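Local coordinates for protein alpha-ketoglutarate-dependent 2,4-dichlorophenoxyacetate dioxygenase (Bradyrhizobium diazoefficiens, PDB 5BKE) that probably acts as a metal- and 2-oxoglutarate-dependent dioxygenase that breaks down aryloxyalkanoate herbicides such as 2,4-dichlorophenoxyacetate, at residues S83-V88 with D276-T281; C112-D117 with Q261-V266; F127-A132 with A280-T285. All coordinates share one frame; numbering follows the deposited sequence.

Contact 1: S83-V88 with D276-T281; sequences SGLNDV and DMRRAT. With OGA (N-oxalylglycine), chain O.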
loop_
_atom_site.group_PDB
_atom_site.type_symbol
_atom_site.label_atom_id
_atom_site.label_comp_id
_atom_site.label_asym_id
_atom_site.label_seq_id
_atom_site.Cartn_x
_atom_site.Cartn_y
_atom_site.Cartn_z
ATOM N N SER C 83 16.789 -3.325 57.848
ATOM C CA SER C 83 17.357 -2.597 56.705
ATOM C C SER C 83 16.409 -1.550 56.086
ATOM O O SER C 83 15.383 -1.206 56.675
ATOM C CB SER C 83 17.748 -3.614 55.640
ATOM O OG SER C 83 16.586 -4.290 55.181
ATOM N N GLY C 84 16.760 -1.061 54.896
ATOM C CA GLY C 84 15.896 -0.169 54.108
ATOM C C GLY C 84 14.619 -0.761 53.504
ATOM O O GLY C 84 13.643 -0.036 53.275
ATOM N N LEU C 85 14.619 -2.076 53.275
ATOM C CA LEU C 85 13.558 -2.769 52.526
ATOM C C LEU C 85 12.152 -2.714 53.121
ATOM O O LEU C 85 11.974 -2.741 54.346
ATOM C CB LEU C 85 13.943 -4.232 52.265
ATOM C CG LEU C 85 15.297 -4.580 51.630
ATOM C CD1 LEU C 85 15.267 -6.032 51.208
ATOM C CD2 LEU C 85 15.666 -3.708 50.443
ATOM N N ASN C 86 11.162 -2.633 52.233
ATOM C CA ASN C 86 9.757 -2.764 52.612
ATOM C C ASN C 86 9.441 -4.236 52.830
ATOM O O ASN C 86 9.781 -5.105 52.009
ATOM C CB ASN C 86 8.820 -2.183 51.545
ATOM C CG ASN C 86 9.316 -0.866 50.999
ATOM O OD1 ASN C 86 9.884 -0.815 49.901
ATOM N ND2 ASN C 86 9.149 0.203 51.779
ATOM N N ASP C 87 8.801 -4.498 53.960
ATOM C CA ASP C 87 8.397 -5.825 54.326
ATOM C C ASP C 87 7.028 -6.044 53.698
ATOM O O ASP C 87 6.033 -5.447 54.124
ATOM C CB ASP C 87 8.372 -5.950 55.852
ATOM C CG ASP C 87 8.137 -7.369 56.330
ATOM O OD1 ASP C 87 7.852 -8.276 55.514
ATOM O OD2 ASP C 87 8.228 -7.575 57.552
ATOM N N VAL C 88 7.001 -6.868 52.651
ATOM C CA VAL C 88 5.743 -7.255 51.991
ATOM C C VAL C 88 5.431 -8.754 52.215
ATOM O O VAL C 88 4.706 -9.381 51.435
ATOM C CB VAL C 88 5.704 -6.843 50.490
ATOM C CG1 VAL C 88 5.719 -5.325 50.341
ATOM C CG2 VAL C 88 6.854 -7.457 49.712
ATOM N N ASP C 276 8.030 -15.030 52.924
ATOM C CA ASP C 276 8.992 -13.966 53.184
ATOM C C ASP C 276 9.427 -13.300 51.871
ATOM O O ASP C 276 10.317 -13.794 51.157
ATOM C CB ASP C 276 10.184 -14.478 54.005
ATOM C CG ASP C 276 11.066 -13.356 54.546
ATOM O OD1 ASP C 276 10.870 -12.173 54.184
ATOM O OD2 ASP C 276 11.980 -13.662 55.343
ATOM N N MET C 277 8.763 -12.180 51.578
ATOM C CA MET C 277 8.986 -11.393 50.368
ATOM C C MET C 277 9.397 -9.983 50.789
ATOM O O MET C 277 8.724 -9.352 51.621
ATOM C CB MET C 277 7.717 -11.346 49.493
ATOM C CG MET C 277 7.073 -12.693 49.176
ATOM S SD MET C 277 8.101 -13.809 48.184
ATOM C CE MET C 277 7.998 -13.020 46.575
ATOM N N ARG C 278 10.503 -9.506 50.221
ATOM C CA ARG C 278 11.119 -8.230 50.606
ATOM C C ARG C 278 11.369 -7.350 49.376
ATOM O O ARG C 278 11.891 -7.822 48.366
ATOM C CB ARG C 278 12.425 -8.477 51.362
ATOM C CG ARG C 278 12.313 -9.514 52.472
ATOM C CD ARG C 278 13.589 -9.635 53.276
ATOM N NE ARG C 278 13.470 -10.704 54.258
ATOM C CZ ARG C 278 14.430 -11.097 55.096
ATOM N NH1 ARG C 278 15.629 -10.517 55.102
ATOM N NH2 ARG C 278 14.181 -12.092 55.940
ATOM N N ARG C 279 10.996 -6.078 49.486
ATOM C CA ARG C 279 11.001 -5.120 48.370
ATOM C C ARG C 279 11.970 -3.950 48.598
ATOM O O ARG C 279 12.011 -3.385 49.684
ATOM C CB ARG C 279 9.573 -4.581 48.133
ATOM C CG ARG C 279 9.376 -3.809 46.830
ATOM C CD ARG C 279 7.955 -3.285 46.682
ATOM N NE ARG C 279 7.813 -1.939 47.230
ATOM C CZ ARG C 279 6.658 -1.322 47.501
ATOM N NH1 ARG C 279 5.486 -1.911 47.295
ATOM N NH2 ARG C 279 6.681 -0.088 47.992
ATOM N N ALA C 280 12.755 -3.608 47.581
ATOM C CA ALA C 280 13.428 -2.307 47.538
ATOM C C ALA C 280 12.645 -1.399 46.593
ATOM O O ALA C 280 12.166 -1.848 45.534
ATOM C CB ALA C 280 14.872 -2.444 47.087
ATOM N N THR C 281 12.500 -0.136 46.980
ATOM C CA THR C 281 11.750 0.839 46.177
ATOM C C THR C 281 12.604 2.055 45.825
ATOM O O THR C 281 13.200 2.687 46.704
ATOM C CB THR C 281 10.436 1.263 46.858
ATOM O OG1 THR C 281 9.796 0.103 47.398
ATOM C CG2 THR C 281 9.491 1.895 45.850
HETATM C C1 OGA O . 4.807 -5.315 46.256
HETATM C C2 OGA O . 3.733 -6.240 45.968
HETATM C C4 OGA O . 3.058 -8.602 45.850
HETATM C C5 OGA O . 3.673 -9.887 46.331
HETATM O O1 OGA O . 4.673 -4.134 45.851
HETATM O O2 OGA O . 5.822 -5.741 46.850
HETATM O "O2'" OGA O . 2.622 -5.780 45.724
HETATM O O3 OGA O . 4.006 -9.942 47.538
HETATM N N1 OGA O . 4.037 -7.530 45.950
HETATM O O4 OGA O . 3.835 -10.822 45.514
#
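Met277 and Val88 meet through backbone and side chain. Val88 N donates to Met277 O over 3.2 Å, with a bent N-H...O angle of 137°. Met277 CB packs on Val88 CG2, and the rest of the methionine leads away. Both methyls of Val88 also touch the bound N-oxalylglycine, CG1 and CG2 each 3.5 Å from its O2. Arg278 comes next and pairs with Asp87 as an antiparallel non-hydrogen-bonded pair. Its CB meets Leu85 CD1 at 3.8 Å, the two side chains crossing at about a right angle. The extended arginine then runs off to a side-on salt bridge with Asp276, NE to OD1 and NH2 to OD2. Arg80 bridges the carboxylates of Asp87 and Asp276, and Ser89 OG hydrogen-bonds Asp87 OD1. Arg279 and Asn86 form a hydrogen-bonded pair: Asn86 N donates to Arg279 O at 2.8 Å, and Arg279 N returns a nearly straight bond to Asn86 O. The Arg279 side chain bends at chi3 (91°), which places NE beside Thr281 OG1. Asn86 CB lies over one face of the guanidinium. At its edge, NH1 donates to ligand O1 over 2.8 Å. Ala280 CB touches Leu85 CD2 at 3.7 Å, beside helix 52-59. Thr281 OG1 closes the walk: NE and NH2 of Arg279 both donate to it, NE at 2.9 Å, close to the guanidinium plane. An alanine in place of Arg279 would probably leave ligand O1 without this donor and Thr281 OG1 without its two guanidinium partners. The double grip fixes the rotation of the group and aims NH1 at the ligand. A positive charge held there probably helps to balance the carboxylate that carries O1 and O2, as expected for a site that takes 2-oxoglutarate.

Contact 2: C112-D117 with Q261-V266; sequences CLWHSD and QTMHRV. With MN (manganese (II) ion), chain N; OGA (N-oxalylglycine), chain O.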
loop_
_atom_site.group_PDB
_atom_site.type_symbol
_atom_site.label_atom_id
_atom_site.label_comp_id
_atom_site.label_asym_id
_atom_site.label_seq_id
_atom_site.Cartn_x
_atom_site.Cartn_y
_atom_site.Cartn_z
ATOM N N CYS C 112 -3.500 -7.830 46.998
ATOM C CA CYS C 112 -4.207 -8.766 46.138
ATOM C C CYS C 112 -4.968 -8.074 45.037
ATOM O O CYS C 112 -5.400 -8.722 44.084
ATOM C CB CYS C 112 -5.137 -9.675 46.946
ATOM S SG CYS C 112 -4.250 -10.806 48.037
ATOM N N LEU C 113 -5.145 -6.763 45.179
ATOM C CA LEU C 113 -5.761 -5.937 44.140
ATOM C C LEU C 113 -4.718 -5.419 43.148
ATOM O O LEU C 113 -3.557 -5.205 43.516
ATOM C CB LEU C 113 -6.545 -4.785 44.769
ATOM C CG LEU C 113 -7.603 -5.109 45.829
ATOM C CD1 LEU C 113 -8.049 -3.837 46.539
ATOM C CD2 LEU C 113 -8.801 -5.835 45.223
ATOM N N TRP C 114 -5.134 -5.248 41.889
ATOM C CA TRP C 114 -4.290 -4.661 40.834
ATOM C C TRP C 114 -3.914 -3.238 41.219
ATOM O O TRP C 114 -4.786 -2.403 41.459
ATOM C CB TRP C 114 -5.019 -4.633 39.490
ATOM C CG TRP C 114 -5.127 -5.958 38.774
ATOM C CD1 TRP C 114 -6.248 -6.722 38.632
ATOM C CD2 TRP C 114 -4.076 -6.658 38.096
ATOM N NE1 TRP C 114 -5.964 -7.862 37.905
ATOM C CE2 TRP C 114 -4.642 -7.844 37.556
ATOM C CE3 TRP C 114 -2.709 -6.396 37.879
ATOM C CZ2 TRP C 114 -3.890 -8.771 36.821
ATOM C CZ3 TRP C 114 -1.962 -7.314 37.151
ATOM C CH2 TRP C 114 -2.560 -8.492 36.626
ATOM N N HIS C 115 -2.613 -2.974 41.289
ATOM C CA HIS C 115 -2.110 -1.694 41.771
ATOM C C HIS C 115 -0.764 -1.345 41.159
ATOM O O HIS C 115 -0.051 -2.216 40.651
ATOM C CB HIS C 115 -2.034 -1.668 43.321
ATOM C CG HIS C 115 -0.941 -2.515 43.912
ATOM N ND1 HIS C 115 -1.087 -3.868 44.136
ATOM C CD2 HIS C 115 0.298 -2.195 44.355
ATOM C CE1 HIS C 115 0.021 -4.345 44.680
ATOM N NE2 HIS C 115 0.881 -3.352 44.817
ATOM N N SER C 116 -0.443 -0.055 41.214
ATOM C CA SER C 116 0.885 0.472 40.901
ATOM C C SER C 116 1.410 1.051 42.220
ATOM O O SER C 116 0.673 1.769 42.909
ATOM C CB SER C 116 0.765 1.542 39.813
ATOM O OG SER C 116 2.027 2.036 39.432
ATOM N N ASP C 117 2.645 0.716 42.595
ATOM C CA ASP C 117 3.133 1.020 43.947
ATOM C C ASP C 117 3.252 2.519 44.163
ATOM O O ASP C 117 3.707 3.260 43.257
ATOM C CB ASP C 117 4.502 0.387 44.234
ATOM C CG ASP C 117 4.454 -1.121 44.382
ATOM O OD1 ASP C 117 3.433 -1.685 44.829
ATOM O OD2 ASP C 117 5.486 -1.747 44.061
ATOM N N GLN C 261 4.786 2.030 34.107
ATOM C CA GLN C 261 4.324 1.311 32.908
ATOM C C GLN C 261 3.440 0.095 33.186
ATOM O O GLN C 261 3.011 -0.572 32.232
ATOM C CB GLN C 261 5.525 0.838 32.073
ATOM C CG GLN C 261 6.452 1.945 31.618
ATOM C CD GLN C 261 7.558 1.436 30.734
ATOM O OE1 GLN C 261 7.405 1.403 29.516
ATOM N NE2 GLN C 261 8.685 1.034 31.338
ATOM N N THR C 262 3.189 -0.204 34.467
ATOM C CA THR C 262 2.565 -1.469 34.864
ATOM C C THR C 262 1.570 -1.363 36.015
ATOM O O THR C 262 1.548 -0.377 36.753
ATOM C CB THR C 262 3.607 -2.518 35.331
ATOM O OG1 THR C 262 4.294 -2.030 36.496
ATOM C CG2 THR C 262 4.611 -2.888 34.232
ATOM N N MET C 263 0.738 -2.398 36.134
ATOM C CA MET C 263 0.106 -2.778 37.388
ATOM C C MET C 263 0.585 -4.167 37.769
ATOM O O MET C 263 1.113 -4.912 36.929
ATOM C CB MET C 263 -1.413 -2.794 37.277
ATOM C CG MET C 263 -2.059 -1.425 37.333
ATOM S SD MET C 263 -3.791 -1.511 37.766
ATOM C CE MET C 263 -4.452 -2.518 36.424
ATOM N N HIS C 264 0.396 -4.511 39.039
ATOM C CA HIS C 264 0.706 -5.842 39.538
ATOM C C HIS C 264 -0.222 -6.214 40.696
ATOM O O HIS C 264 -0.927 -5.348 41.252
ATOM C CB HIS C 264 2.188 -5.960 39.914
ATOM C CG HIS C 264 2.588 -5.075 41.042
ATOM N ND1 HIS C 264 2.864 -3.738 40.869
ATOM C CD2 HIS C 264 2.731 -5.325 42.364
ATOM C CE1 HIS C 264 3.153 -3.201 42.038
ATOM N NE2 HIS C 264 3.093 -4.146 42.957
ATOM N N ARG C 265 -0.249 -7.507 41.018
ATOM C CA ARG C 265 -1.038 -8.049 42.135
ATOM C C ARG C 265 -0.507 -9.419 42.559
ATOM O O ARG C 265 0.156 -10.115 41.782
ATOM C CB ARG C 265 -2.538 -8.125 41.794
ATOM C CG ARG C 265 -2.907 -9.162 40.733
ATOM C CD ARG C 265 -4.391 -9.479 40.739
ATOM N NE ARG C 265 -4.744 -10.439 39.680
ATOM C CZ ARG C 265 -5.985 -10.817 39.379
ATOM N NH1 ARG C 265 -7.030 -10.310 40.027
ATOM N NH2 ARG C 265 -6.184 -11.704 38.410
ATOM N N VAL C 266 -0.794 -9.792 43.801
ATOM C CA VAL C 266 -0.494 -11.136 44.288
ATOM C C VAL C 266 -1.817 -11.911 44.352
ATOM O O VAL C 266 -2.857 -11.351 44.732
ATOM C CB VAL C 266 0.298 -11.113 45.632
ATOM C CG1 VAL C 266 -0.429 -10.310 46.712
ATOM C CG2 VAL C 266 0.634 -12.516 46.127
HETATM MN MN MN N . 2.886 -3.664 45.122
HETATM C C1 OGA O . 4.807 -5.315 46.256
HETATM C C2 OGA O . 3.733 -6.240 45.968
HETATM C C4 OGA O . 3.058 -8.602 45.850
HETATM C C5 OGA O . 3.673 -9.887 46.331
HETATM O O1 OGA O . 4.673 -4.134 45.851
HETATM O O2 OGA O . 5.822 -5.741 46.850
HETATM O "O2'" OGA O . 2.622 -5.780 45.724
HETATM O O3 OGA O . 4.006 -9.942 47.538
HETATM N N1 OGA O . 4.037 -7.530 45.950
HETATM O O4 OGA O . 3.835 -10.822 45.514
HETATM O O HOH W 1 -5.509 -11.418 43.662
HETATM O O HOH W 2 -7.344 -8.479 42.074
#
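Trp114 has Arg265 over one face of its indole. Arg265 CD makes a CH-pi contact 3.6 Å from the centroid of the five-membered ring. The guanidinium lies on over the indole near NE1 and CE2, its plane 20° from the ring, with its CZ 3.3 Å from Trp114 NE1. At the guanidinium edge a water joins Arg265 NH1 to Cys112 O. Glu143 of the same chain and Glu236 of the second subunit each form a salt bridge with Arg265 NH2.

The His115 ring is gripped at its edge. ND1 donates to Leu113 O over 2.9 Å, in the ring plane and almost straight at 173°. Ligand O2' also lies at this ring's edge. The His264 ring has Asp117 OD1 and ligand O2' near its plane. The two imidazoles meet obliquely, with planes at 58°. Their backbones form a single antiparallel bridge, each N donating to the other's O.

Both NE2 atoms and Asp117 OD1 bind manganese, OD1 at 2.1 Å and His264 NE2 at 2.2 Å. This is the facial triad of two histidines and one carboxylate. Manganese probably stands in for the iron usual in this family. N-oxalylglycine chelates the metal through O1 at 2.0 Å and O2' at 2.2 Å. Ser128 steadies the Asp117 carboxylate, and Asn259 OD1 takes the backbone N-H of Asp117. The bond from His115 ND1 turns NE2 to the metal, and the histidine bridge ties the two triad segments together.

Contact 3: F127-A132 with A280-T285; sequences FSLLSA and ATVAGT. With OGA (N-oxalylglycine), chain O.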
loop_
_atom_site.group_PDB
_atom_site.type_symbol
_atom_site.label_atom_id
_atom_site.label_comp_id
_atom_site.label_asym_id
_atom_site.label_seq_id
_atom_site.Cartn_x
_atom_site.Cartn_y
_atom_site.Cartn_z
ATOM N N PHE C 127 11.013 2.288 40.260
ATOM C CA PHE C 127 11.145 0.821 40.241
ATOM C C PHE C 127 10.857 0.207 41.597
ATOM O O PHE C 127 11.195 0.792 42.640
ATOM C CB PHE C 127 12.549 0.368 39.801
ATOM C CG PHE C 127 12.954 0.812 38.411
ATOM C CD1 PHE C 127 12.009 1.190 37.449
ATOM C CD2 PHE C 127 14.298 0.808 38.053
ATOM C CE1 PHE C 127 12.405 1.583 36.178
ATOM C CE2 PHE C 127 14.702 1.194 36.773
ATOM C CZ PHE C 127 13.752 1.591 35.840
ATOM N N SER C 128 10.243 -0.968 41.571
ATOM C CA SER C 128 10.142 -1.845 42.730
ATOM C C SER C 128 10.881 -3.155 42.468
ATOM O O SER C 128 10.783 -3.727 41.372
ATOM C CB SER C 128 8.690 -2.153 43.042
ATOM O OG SER C 128 7.955 -0.982 43.347
ATOM N N LEU C 129 11.601 -3.636 43.478
ATOM C CA LEU C 129 12.452 -4.829 43.335
ATOM C C LEU C 129 12.116 -5.864 44.407
ATOM O O LEU C 129 12.394 -5.642 45.587
ATOM C CB LEU C 129 13.932 -4.446 43.413
ATOM C CG LEU C 129 14.511 -3.490 42.369
ATOM C CD1 LEU C 129 14.211 -2.018 42.633
ATOM C CD2 LEU C 129 16.007 -3.716 42.302
ATOM N N LEU C 130 11.543 -6.996 43.991
ATOM C CA LEU C 130 11.038 -8.006 44.924
ATOM C C LEU C 130 11.857 -9.299 44.955
ATOM O O LEU C 130 12.032 -9.976 43.931
ATOM C CB LEU C 130 9.564 -8.303 44.637
ATOM C CG LEU C 130 8.753 -9.047 45.701
ATOM C CD1 LEU C 130 8.649 -8.218 46.970
ATOM C CD2 LEU C 130 7.366 -9.377 45.178
ATOM N N SER C 131 12.338 -9.630 46.154
ATOM C CA SER C 131 13.169 -10.805 46.392
ATOM C C SER C 131 12.398 -11.857 47.191
ATOM O O SER C 131 11.747 -11.537 48.189
ATOM C CB SER C 131 14.446 -10.380 47.107
ATOM O OG SER C 131 15.203 -11.478 47.560
ATOM N N ALA C 132 12.450 -13.105 46.714
ATOM C CA ALA C 132 11.766 -14.241 47.352
ATOM C C ALA C 132 12.703 -14.961 48.329
ATOM O O ALA C 132 13.635 -15.661 47.916
ATOM C CB ALA C 132 11.238 -15.207 46.296
ATOM N N ALA C 280 12.755 -3.608 47.581
ATOM C CA ALA C 280 13.428 -2.307 47.538
ATOM C C ALA C 280 12.645 -1.399 46.593
ATOM O O ALA C 280 12.166 -1.848 45.534
ATOM C CB ALA C 280 14.872 -2.444 47.087
ATOM N N THR C 281 12.500 -0.136 46.980
ATOM C CA THR C 281 11.750 0.839 46.177
ATOM C C THR C 281 12.604 2.055 45.825
ATOM O O THR C 281 13.200 2.687 46.704
ATOM C CB THR C 281 10.436 1.263 46.858
ATOM O OG1 THR C 281 9.796 0.103 47.398
ATOM C CG2 THR C 281 9.491 1.895 45.850
ATOM N N VAL C 282 12.665 2.348 44.530
ATOM C CA VAL C 282 13.387 3.506 44.021
ATOM C C VAL C 282 12.383 4.631 43.850
ATOM O O VAL C 282 11.371 4.461 43.153
ATOM C CB VAL C 282 14.072 3.215 42.672
ATOM C CG1 VAL C 282 14.848 4.435 42.173
ATOM C CG2 VAL C 282 14.989 2.008 42.789
ATOM N N ALA C 283 12.665 5.770 44.491
ATOM C CA ALA C 283 11.800 6.953 44.438
ATOM C C ALA C 283 11.593 7.419 43.007
ATOM O O ALA C 283 12.495 7.303 42.186
ATOM C CB ALA C 283 12.404 8.088 45.267
ATOM N N GLY C 284 10.410 7.955 42.726
ATOM C CA GLY C 284 10.146 8.646 41.455
ATOM C C GLY C 284 10.854 9.993 41.354
ATOM O O GLY C 284 11.225 10.577 42.369
ATOM N N THR C 285 11.029 10.478 40.123
ATOM C CA THR C 285 11.705 11.758 39.849
ATOM C C THR C 285 10.711 12.922 39.741
ATOM O O THR C 285 10.913 13.991 40.343
ATOM C CB THR C 285 12.519 11.711 38.538
ATOM O OG1 THR C 285 13.113 10.413 38.370
ATOM C CG2 THR C 285 13.606 12.793 38.532
HETATM C C1 OGA O . 4.807 -5.315 46.256
HETATM C C2 OGA O . 3.733 -6.240 45.968
HETATM C C4 OGA O . 3.058 -8.602 45.850
HETATM C C5 OGA O . 3.673 -9.887 46.331
HETATM O O1 OGA O . 4.673 -4.134 45.851
HETATM O O2 OGA O . 5.822 -5.741 46.850
HETATM O "O2'" OGA O . 2.622 -5.780 45.724
HETATM O O3 OGA O . 4.006 -9.942 47.538
HETATM N N1 OGA O . 4.037 -7.530 45.950
HETATM O O4 OGA O . 3.835 -10.822 45.514
#
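Ser128 and Leu129 pair with Thr281 and Ala280 in the larger sheet of the double-stranded beta-helix, the cupin-type fold of these dioxygenases. Strand 127-132 runs antiparallel to strand 276-281 here, and strand 254-258 flanks it on its other edge. Leu129 and Ala280 form a hydrogen-bonded pair. Leu129 N donates to Ala280 O at 2.8 Å, and Ala280 N returns a bond to Leu129 O at 2.9 Å. Two residues along each strand, Val282 N donates to Phe127 O over 2.9 Å, nearly straight at 174°. Ser128 and Thr281 sit between these bonds as a non-hydrogen-bonded pair. Ser128 CA adds a CA-H...O contact to Ala280 O, and Thr281 CA adds another to Phe127 O.

Side chains alternate between the two faces of the sheet. On one, Leu129 and Ala280 meet CB to CB at 4.3 Å. Farther out, Leu129 CD1 reaches Val282 CG2 at 4.1 Å, and the two side chains cross obliquely. The same Val282 methyl touches Phe127 CB. Phe127 then carries its ring away from segment 280-285. Phe58 and Ala59 of helix 52-59 pack on Leu129, and Met56 of that helix packs on Ala280, so this face joins sheet to helix.

The face of Ser128 looks to the active site. Ser128 OG is 4.1 Å from Thr281 CG2, a light contact. Ser128 OG hydrogen-bonds Asp117 OD2, on a metal ligand, and Asn259 ND2, so the serine is a second-shell residue. Leu130 makes no contact with segment 280-285, but lines the pocket with both methyls: CD2 faces the glycine half of N-oxalylglycine, and CD1 lies 3.8 Å from ligand O2.

Contacts 1 and 3 share Ala280 and Thr281, and their centres are about 9 Å apart. Strand 276-281 lies between strands 86-87 and 127-132 in one sheet. Contact 2 brings the metal-binding segments to this sheet, its centre about 16 Å from that of contact 1 and 13 Å from that of contact 3. Arg279 NH1 of contact 1 is 3.2 Å from Asp117 OD1 of contact 2. Ser128 OG of contact 3 is 2.7 Å from Asp117 OD2. Val88 CG2 packs on Leu130 CD1 at 3.4 Å. All three contacts touch N-oxalylglycine, and Thr142 and Arg275 add further hydrogen bonds to it.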